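Probable diphthine synthase (Aeropyrum pernix, PDB 1WDE) probably uses S-adenosyl-L-methionine to trimethylate the amino group of a modified histidine in elongation factor 2, forming diphthine in the diphthamide pathway. Local coordinates at residues S154-I159 with S189-A194; L161-G166 with I249-S254; W259-A264 with R269-D274. All blocks are in the same frame, centred on the assembly; numbering follows the deposited sequence.

Contact 1: residues S154-I159 with S189-A194; sequences SVARRI and SLLLEA
The amide nitrogen of Ile159, whose side chain meets Leu191, is shared between two carbonyls of its own helix: Ile159 N lies 3.3 Å from Val155 O in a regular helical bond and 2.9 Å from Ala156 O in a weak one. With the backbone polar groups busy inside each helix, what passes between 154-159 and 189-194 is hydrocarbon alone. The two helix segments cross almost perpendicularly, at -85°, with their axes 9.2 Å apart at closest approach, so the meeting is local and one leucine does most of the work.

Ile159 and Leu191 come at each other tip to tip. Ile159 CD1 stands 4.0 Å from Leu191 CD1 and the same distance from Leu191 CD2, so the isopropyl fork of the leucine opens around a single methyl. Ile159 gets there with CG1 beside its backbone N and CD1 fully extended, whereas Leu191 has CG anti to its own N (chi1 -158°), which carries both methyls toward helix 153-165. Leu191 CD2 also lies over the backbone of 154-159, 4.3 Å from Ala156 CA, and brushes Val155 CG1 at 4.5 Å. Ala156 faces 189-194 near Ala194, where the absence of longer side chains lets their CA atoms approach to 6.5 Å.

Leu143 of strand 137-143 touches both Val155 and Leu191, so the strand adds to the packing. Arg157, on the same helix, makes a salt bridge with Glu292. Strand 137-143, helix 153-165 and strand 168-173 make a beta-alpha-beta unit of the tetrapyrrole methylase family fold, and helix 184-202 packs across its helix, with the side chain of Leu191 about 8 Å from that of Leu173, a probable S-adenosyl-L-methionine-binding residue.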
loop_
_atom_site.group_PDB
_atom_site.type_symbol
_atom_site.label_atom_id
_atom_site.label_comp_id
_atom_site.label_asym_id
_atom_site.label_seq_id
_atom_site.Cartn_x
_atom_site.Cartn_y
_atom_site.Cartn_z
ATOM N N SER A 154 9.199 13.827 6.193
ATOM C CA SER A 154 8.225 13.387 7.178
ATOM C C SER A 154 8.053 11.870 7.048
ATOM O O SER A 154 7.772 11.190 8.029
ATOM C CB SER A 154 6.897 14.099 6.968
ATOM O OG SER A 154 6.340 13.726 5.728
ATOM N N VAL A 155 8.245 11.339 5.840
ATOM C CA VAL A 155 8.112 9.902 5.627
ATOM C C VAL A 155 9.204 9.117 6.357
ATOM O O VAL A 155 8.920 8.075 6.963
ATOM C CB VAL A 155 8.135 9.557 4.131
ATOM C CG1 VAL A 155 8.469 8.076 3.935
ATOM C CG2 VAL A 155 6.771 9.865 3.534
ATOM N N ALA A 156 10.443 9.617 6.309
ATOM C CA ALA A 156 11.556 8.951 6.990
ATOM C C ALA A 156 11.239 8.927 8.483
ATOM O O ALA A 156 11.346 7.889 9.127
ATOM C CB ALA A 156 12.885 9.692 6.728
ATOM N N ARG A 157 10.839 10.072 9.031
ATOM C CA ARG A 157 10.489 10.130 10.449
ATOM C C ARG A 157 9.423 9.102 10.858
ATOM O O ARG A 157 9.543 8.492 11.909
ATOM C CB ARG A 157 10.006 11.530 10.834
ATOM C CG ARG A 157 9.445 11.625 12.258
ATOM C CD ARG A 157 9.354 13.079 12.691
ATOM N NE ARG A 157 8.759 13.253 14.009
ATOM C CZ ARG A 157 7.451 13.321 14.240
ATOM N NH1 ARG A 157 6.583 13.221 13.239
ATOM N NH2 ARG A 157 7.010 13.528 15.473
ATOM N N ARG A 158 8.379 8.909 10.051
ATOM C CA ARG A 158 7.355 7.947 10.451
ATOM C C ARG A 158 7.956 6.544 10.531
ATOM O O ARG A 158 7.537 5.704 11.343
ATOM C CB ARG A 158 6.153 7.984 9.496
ATOM C CG ARG A 158 5.339 9.278 9.580
ATOM C CD ARG A 158 3.918 9.071 9.027
ATOM N NE ARG A 158 3.184 8.052 9.790
ATOM C CZ ARG A 158 2.334 7.173 9.250
ATOM N NH1 ARG A 158 2.094 7.183 7.942
ATOM N NH2 ARG A 158 1.750 6.250 10.007
ATOM N N ILE A 159 8.963 6.282 9.713
ATOM C CA ILE A 159 9.591 4.974 9.763
ATOM C C ILE A 159 10.323 4.854 11.095
ATOM O O ILE A 159 10.223 3.824 11.760
ATOM C CB ILE A 159 10.574 4.765 8.598
ATOM C CG1 ILE A 159 9.801 4.781 7.272
ATOM C CG2 ILE A 159 11.323 3.443 8.788
ATOM C CD1 ILE A 159 10.715 4.685 6.016
ATOM N N SER A 189 15.995 4.992 -3.087
ATOM C CA SER A 189 17.045 6.005 -3.218
ATOM C C SER A 189 16.646 7.370 -2.696
ATOM O O SER A 189 17.409 8.010 -1.963
ATOM C CB SER A 189 17.496 6.155 -4.677
ATOM O OG SER A 189 18.361 5.098 -5.030
ATOM N N LEU A 190 15.465 7.828 -3.084
ATOM C CA LEU A 190 14.990 9.122 -2.636
ATOM C C LEU A 190 14.650 9.057 -1.143
ATOM O O LEU A 190 14.734 10.059 -0.443
ATOM C CB LEU A 190 13.763 9.560 -3.447
ATOM C CG LEU A 190 13.059 10.842 -2.969
ATOM C CD1 LEU A 190 14.046 12.024 -2.933
ATOM C CD2 LEU A 190 11.882 11.133 -3.895
ATOM N N LEU A 191 14.262 7.879 -0.665
ATOM C CA LEU A 191 13.952 7.708 0.766
ATOM C C LEU A 191 15.266 7.926 1.533
ATOM O O LEU A 191 15.310 8.643 2.531
ATOM C CB LEU A 191 13.451 6.284 1.038
ATOM C CG LEU A 191 12.602 5.924 2.277
ATOM C CD1 LEU A 191 12.982 4.522 2.765
ATOM C CD2 LEU A 191 12.777 6.926 3.376
ATOM N N LEU A 192 16.340 7.305 1.056
ATOM C CA LEU A 192 17.635 7.441 1.725
ATOM C C LEU A 192 18.146 8.876 1.640
ATOM O O LEU A 192 18.783 9.366 2.571
ATOM C CB LEU A 192 18.640 6.440 1.144
ATOM C CG LEU A 192 18.217 4.975 1.344
ATOM C CD1 LEU A 192 19.255 4.030 0.757
ATOM C CD2 LEU A 192 18.047 4.703 2.854
ATOM N N GLU A 193 17.858 9.565 0.537
ATOM C CA GLU A 193 18.287 10.956 0.448
ATOM C C GLU A 193 17.515 11.740 1.513
ATOM O O GLU A 193 18.078 12.626 2.153
ATOM C CB GLU A 193 18.018 11.542 -0.945
ATOM C CG GLU A 193 18.195 13.065 -1.018
ATOM C CD GLU A 193 19.562 13.532 -0.532
ATOM O OE1 GLU A 193 19.736 14.755 -0.330
ATOM O OE2 GLU A 193 20.462 12.680 -0.354
ATOM N N ALA A 194 16.235 11.398 1.708
ATOM C CA ALA A 194 15.395 12.059 2.722
ATOM C C ALA A 194 15.932 11.775 4.118
ATOM O O ALA A 194 15.923 12.639 4.997
ATOM C CB ALA A 194 13.921 11.554 2.629
#

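Contact 2: residues L161-G166 with I249-S254; sequences LNLCAG and IPARLS
Ala251 sits against the end of helix 153-165 at Gly166, where the chain leaves the helix through a Schellman motif. Gly166 takes a positive phi of 76°, and two bonds run back into the last turn; one of them joins Gly166 N to Leu163 O at 2.9 Å. The turn presents the flat face of the Gly166 carbonyl to Ala251 CB, in the loop 249-254 that follows strand 246-249. Cys164, in the same last turn, is tied by a disulfide to Cys285 of helix 277-287.

The tight part of the contact is small and built from few atoms. Ala251 CB points at the helix end and touches Gly166 C at 3.5 Å, a snug fit. Leu163 comes in with one branch from a different direction: Leu163 CD2 is 3.7 Å from Pro250 O and 3.8 Å from Ala251 CA, so it covers the backbone of the loop more than its side chains. The leucine keeps CG beside its own backbone N (chi1 -66°) and extends from there, which carries CD2 over to the loop although the residue's CB does not face it. Leu163 also touches Val281 of helix 277-287 and is buried. In this buried part the loop's polar atoms are held by neighbours: Pro250 O accepts a bond from the Tyr278 hydroxyl, and Ala251 N is bonded to His168 ND1.

The opposite character appears around Ala165, which turns away from the loop and is exposed, and around Arg252, whose side chain leads off to the surface. Further along, Ser254 forms the N-cap of helix 255-264. The methyl of Ala251 also rests 3.6 Å from Gly166 O, the same oxygen that Arg136 NH2 grips from outside the pair.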
loop_
_atom_site.group_PDB
_atom_site.type_symbol
_atom_site.label_atom_id
_atom_site.label_comp_id
_atom_site.label_asym_id
_atom_site.label_seq_id
_atom_site.Cartn_x
_atom_site.Cartn_y
_atom_site.Cartn_z
ATOM N N LEU A 161 9.553 6.310 13.805
ATOM C CA LEU A 161 8.528 6.227 14.863
ATOM C C LEU A 161 8.061 4.781 15.038
ATOM O O LEU A 161 7.830 4.316 16.161
ATOM C CB LEU A 161 7.352 7.160 14.526
ATOM C CG LEU A 161 7.703 8.645 14.741
ATOM C CD1 LEU A 161 6.528 9.544 14.387
ATOM C CD2 LEU A 161 8.087 8.844 16.216
ATOM N N ASN A 162 7.938 4.058 13.931
ATOM C CA ASN A 162 7.533 2.659 13.993
ATOM C C ASN A 162 8.652 1.898 14.698
ATOM O O ASN A 162 8.416 1.085 15.595
ATOM C CB ASN A 162 7.373 2.051 12.590
ATOM C CG ASN A 162 6.010 2.295 11.966
ATOM O OD1 ASN A 162 5.021 2.530 12.648
ATOM N ND2 ASN A 162 5.956 2.190 10.646
ATOM N N LEU A 163 9.883 2.138 14.259
ATOM C CA LEU A 163 11.025 1.468 14.860
ATOM C C LEU A 163 11.076 1.669 16.372
ATOM O O LEU A 163 11.294 0.717 17.105
ATOM C CB LEU A 163 12.331 1.953 14.215
ATOM C CG LEU A 163 12.430 1.552 12.746
ATOM C CD1 LEU A 163 13.602 2.253 12.067
ATOM C CD2 LEU A 163 12.594 0.040 12.662
ATOM N N CYS A 164 10.873 2.896 16.834
ATOM C CA CYS A 164 10.904 3.174 18.275
ATOM C C CYS A 164 9.774 2.459 19.038
ATOM O O CYS A 164 9.859 2.260 20.256
ATOM C CB CYS A 164 10.802 4.683 18.542
ATOM S SG CYS A 164 12.117 5.718 17.850
ATOM N N ALA A 165 8.714 2.086 18.330
ATOM C CA ALA A 165 7.597 1.399 18.958
ATOM C C ALA A 165 7.755 -0.108 18.799
ATOM O O ALA A 165 6.940 -0.878 19.291
ATOM C CB ALA A 165 6.286 1.852 18.332
ATOM N N GLY A 166 8.809 -0.511 18.090
ATOM C CA GLY A 166 9.072 -1.920 17.839
ATOM C C GLY A 166 8.141 -2.474 16.760
ATOM O O GLY A 166 7.807 -3.665 16.764
ATOM N N ILE A 249 9.975 -2.826 5.944
ATOM C CA ILE A 249 11.205 -2.440 6.673
ATOM C C ILE A 249 10.885 -2.856 8.122
ATOM O O ILE A 249 10.250 -2.123 8.878
ATOM C CB ILE A 249 11.457 -0.914 6.592
ATOM C CG1 ILE A 249 11.604 -0.491 5.118
ATOM C CG2 ILE A 249 12.744 -0.542 7.382
ATOM C CD1 ILE A 249 11.492 1.034 4.910
ATOM N N PRO A 250 11.361 -4.032 8.532
ATOM C CA PRO A 250 11.074 -4.523 9.872
ATOM C C PRO A 250 11.756 -3.856 11.044
ATOM O O PRO A 250 12.787 -3.175 10.890
ATOM C CB PRO A 250 11.446 -5.992 9.764
ATOM C CG PRO A 250 12.685 -5.937 8.959
ATOM C CD PRO A 250 12.451 -4.816 7.924
ATOM N N ALA A 251 11.120 -4.006 12.206
ATOM C CA ALA A 251 11.697 -3.533 13.448
ATOM C C ALA A 251 12.542 -4.759 13.749
ATOM O O ALA A 251 12.476 -5.754 13.010
ATOM C CB ALA A 251 10.625 -3.359 14.525
ATOM N N ARG A 252 13.319 -4.720 14.822
ATOM C CA ARG A 252 14.158 -5.865 15.160
ATOM C C ARG A 252 13.335 -7.137 15.234
ATOM O O ARG A 252 12.403 -7.240 16.034
ATOM C CB ARG A 252 14.859 -5.608 16.494
ATOM C CG ARG A 252 15.930 -6.592 16.780
ATOM C CD ARG A 252 17.053 -5.948 17.554
ATOM N NE ARG A 252 18.030 -6.953 17.917
ATOM C CZ ARG A 252 19.208 -6.683 18.455
ATOM N NH1 ARG A 252 19.553 -5.423 18.687
ATOM N NH2 ARG A 252 20.026 -7.680 18.771
ATOM N N LEU A 253 13.679 -8.124 14.407
ATOM C CA LEU A 253 12.919 -9.367 14.361
ATOM C C LEU A 253 13.016 -10.190 15.617
ATOM O O LEU A 253 14.062 -10.247 16.256
ATOM C CB LEU A 253 13.396 -10.246 13.201
ATOM C CG LEU A 253 13.235 -9.631 11.812
ATOM C CD1 LEU A 253 13.897 -10.508 10.765
ATOM C CD2 LEU A 253 11.759 -9.446 11.548
ATOM N N SER A 254 11.924 -10.854 15.949
ATOM C CA SER A 254 11.888 -11.738 17.098
ATOM C C SER A 254 12.573 -13.018 16.611
ATOM O O SER A 254 12.641 -13.274 15.409
ATOM C CB SER A 254 10.434 -12.036 17.494
ATOM O OG SER A 254 9.971 -13.222 16.867
#

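Contact 3: residues W259-A264 with R269-D274; sequences WLLAAA and RPLEYD
The guanidinium of Arg269 has Trp259 CD1 over one face, 3.4 Å above its plane and displaced toward the rim, while Arg269 NH1 lies at the edge of the indole, near the plane of that ring. The two planes stand 73° apart, so the indole turns an edge to the guanidinium and the arrangement is not a face-to-face stack. The closest pair of side-chain atoms is Trp259 CD1 and Arg269 NH1, at 3.4 Å.

The rest of the arginine lies along the helix backbone. Arg269 CD is only 3.3 Å from Trp259 CA, a tight fit, and Arg269 NE is 3.7 Å from Trp259 CB. A bend at chi2 and chi3 (chi3 67°) folds the chain so that the guanidinium comes back beside the tryptophan. Both residues are exposed. The peptide between Arg269 and Pro270 is cis.

Deeper in, the chemistry is purely apolar. Leu271 divides its two methyls between two successive helix residues: Leu271 CD1 meets Leu261 CD2 at 3.8 Å, and Leu271 CD2 meets Ala262 CB at 3.9 Å. The two leucines cross at about a right angle. A serine in place of Leu271 would probably be too short to reach Leu261 and Ala262, leaving both without the methyls that now cover them.

Tyr228 of strand 225-229 touches both Leu261 and Leu271, so the pair lies between helix 255-264 and that edge strand of the mixed sheet. The segment 269-274 then runs on toward helix 277-287, just before which Asp274 OD2 accepts the backbone N of Ser276.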
loop_
_atom_site.group_PDB
_atom_site.type_symbol
_atom_site.label_atom_id
_atom_site.label_comp_id
_atom_site.label_asym_id
_atom_site.label_seq_id
_atom_site.Cartn_x
_atom_site.Cartn_y
_atom_site.Cartn_z
ATOM N N TRP A 259 13.174 -16.888 11.802
ATOM C CA TRP A 259 12.972 -18.231 11.276
ATOM C C TRP A 259 11.860 -18.200 10.229
ATOM O O TRP A 259 12.020 -18.769 9.148
ATOM C CB TRP A 259 12.641 -19.173 12.435
ATOM C CG TRP A 259 12.187 -20.560 12.076
ATOM C CD1 TRP A 259 12.913 -21.540 11.453
ATOM C CD2 TRP A 259 10.894 -21.122 12.338
ATOM N NE1 TRP A 259 12.148 -22.683 11.310
ATOM C CE2 TRP A 259 10.904 -22.450 11.845
ATOM C CE3 TRP A 259 9.726 -20.632 12.939
ATOM C CZ2 TRP A 259 9.788 -23.290 11.936
ATOM C CZ3 TRP A 259 8.616 -21.470 13.030
ATOM C CH2 TRP A 259 8.657 -22.785 12.530
ATOM N N LEU A 260 10.748 -17.531 10.543
ATOM C CA LEU A 260 9.607 -17.417 9.624
ATOM C C LEU A 260 9.981 -16.672 8.346
ATOM O O LEU A 260 9.667 -17.135 7.252
ATOM C CB LEU A 260 8.434 -16.680 10.295
ATOM C CG LEU A 260 7.793 -17.355 11.515
ATOM C CD1 LEU A 260 6.755 -16.420 12.167
ATOM C CD2 LEU A 260 7.151 -18.659 11.072
ATOM N N LEU A 261 10.635 -15.515 8.489
ATOM C CA LEU A 261 11.058 -14.697 7.341
ATOM C C LEU A 261 12.100 -15.412 6.470
ATOM O O LEU A 261 12.092 -15.291 5.240
ATOM C CB LEU A 261 11.627 -13.346 7.806
ATOM C CG LEU A 261 12.095 -12.431 6.666
ATOM C CD1 LEU A 261 10.906 -12.099 5.786
ATOM C CD2 LEU A 261 12.717 -11.142 7.212
ATOM N N ALA A 262 13.007 -16.147 7.104
ATOM C CA ALA A 262 14.022 -16.886 6.360
ATOM C C ALA A 262 13.312 -17.933 5.487
ATOM O O ALA A 262 13.652 -18.114 4.329
ATOM C CB ALA A 262 15.006 -17.582 7.335
ATOM N N ALA A 263 12.328 -18.629 6.042
ATOM C CA ALA A 263 11.596 -19.631 5.257
ATOM C C ALA A 263 10.810 -18.990 4.102
ATOM O O ALA A 263 10.810 -19.497 2.965
ATOM C CB ALA A 263 10.652 -20.410 6.161
ATOM N N ALA A 264 10.157 -17.863 4.391
ATOM C CA ALA A 264 9.354 -17.139 3.400
ATOM C C ALA A 264 10.182 -16.603 2.227
ATOM O O ALA A 264 9.728 -16.606 1.090
ATOM C CB ALA A 264 8.601 -15.966 4.083
ATOM N N ARG A 269 19.143 -19.068 7.849
ATOM C CA ARG A 269 19.487 -18.340 9.047
ATOM C C ARG A 269 20.954 -18.678 9.319
ATOM O O ARG A 269 21.411 -19.782 9.033
ATOM C CB ARG A 269 18.593 -18.778 10.207
ATOM C CG ARG A 269 17.592 -17.698 10.618
ATOM C CD ARG A 269 16.284 -18.269 11.139
ATOM N NE ARG A 269 16.375 -18.997 12.409
ATOM C CZ ARG A 269 16.380 -20.323 12.514
ATOM N NH1 ARG A 269 16.317 -21.073 11.424
ATOM N NH2 ARG A 269 16.402 -20.904 13.709
ATOM N N PRO A 270 21.719 -17.721 9.850
ATOM C CA PRO A 270 21.275 -16.373 10.198
ATOM C C PRO A 270 21.025 -15.479 8.988
ATOM O O PRO A 270 21.767 -15.528 8.002
ATOM C CB PRO A 270 22.433 -15.835 11.046
ATOM C CG PRO A 270 23.086 -17.077 11.596
ATOM C CD PRO A 270 23.056 -17.990 10.403
ATOM N N LEU A 271 19.966 -14.673 9.056
ATOM C CA LEU A 271 19.710 -13.733 7.988
ATOM C C LEU A 271 20.829 -12.742 8.247
ATOM O O LEU A 271 21.168 -12.486 9.397
ATOM C CB LEU A 271 18.342 -13.054 8.160
ATOM C CG LEU A 271 17.117 -13.929 7.889
ATOM C CD1 LEU A 271 15.816 -13.134 8.115
ATOM C CD2 LEU A 271 17.199 -14.439 6.458
ATOM N N GLU A 272 21.417 -12.193 7.197
ATOM C CA GLU A 272 22.504 -11.255 7.379
ATOM C C GLU A 272 22.023 -9.828 7.237
ATOM O O GLU A 272 21.219 -9.519 6.354
ATOM C CB GLU A 272 23.617 -11.543 6.367
ATOM C CG GLU A 272 24.220 -12.931 6.530
ATOM C CD GLU A 272 25.161 -13.306 5.403
ATOM O OE1 GLU A 272 24.776 -13.140 4.225
ATOM O OE2 GLU A 272 26.279 -13.779 5.695
ATOM N N TYR A 273 22.505 -8.972 8.134
ATOM C CA TYR A 273 22.180 -7.550 8.135
ATOM C C TYR A 273 23.022 -6.863 9.204
ATOM O O TYR A 273 23.585 -7.528 10.070
ATOM C CB TYR A 273 20.686 -7.340 8.383
ATOM C CG TYR A 273 20.197 -7.757 9.745
ATOM C CD1 TYR A 273 20.415 -6.953 10.860
ATOM C CD2 TYR A 273 19.478 -8.935 9.912
ATOM C CE1 TYR A 273 19.923 -7.309 12.106
ATOM C CE2 TYR A 273 18.983 -9.302 11.152
ATOM C CZ TYR A 273 19.206 -8.485 12.245
ATOM O OH TYR A 273 18.704 -8.841 13.472
ATOM N N ASP A 274 23.115 -5.539 9.128
ATOM C CA ASP A 274 23.917 -4.752 10.057
ATOM C C ASP A 274 23.530 -4.994 11.517
ATOM O O ASP A 274 22.451 -4.615 11.966
ATOM C CB ASP A 274 23.814 -3.261 9.686
ATOM C CG ASP A 274 24.749 -2.396 10.502
ATOM O OD1 ASP A 274 25.373 -1.492 9.918
ATOM O OD2 ASP A 274 24.856 -2.617 11.729
#

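How the contacts relate
Contacts 1 and 2 share helix 153-165: contact 1 uses its earlier turns, contact 2 its end, and Ile159 CD1 of the first touches Ile249 CD1 of the second at 3.9 Å. Contact 2 in turn joins contact 3 through Leu253, which packs on Leu261 and Leu271, so each neighbouring pair meets through an apolar touch of its own, although contacts 1 and 3 stay about 12 Å apart at their nearest atoms. Contact 1 is buried methyl packing between crossed helices; contact 2 sets a methyl and a leucine branch against backbone carbonyls; contact 3, farthest of the three from the chain's centre, adds an exposed arginine-tryptophan pair to its leucine core.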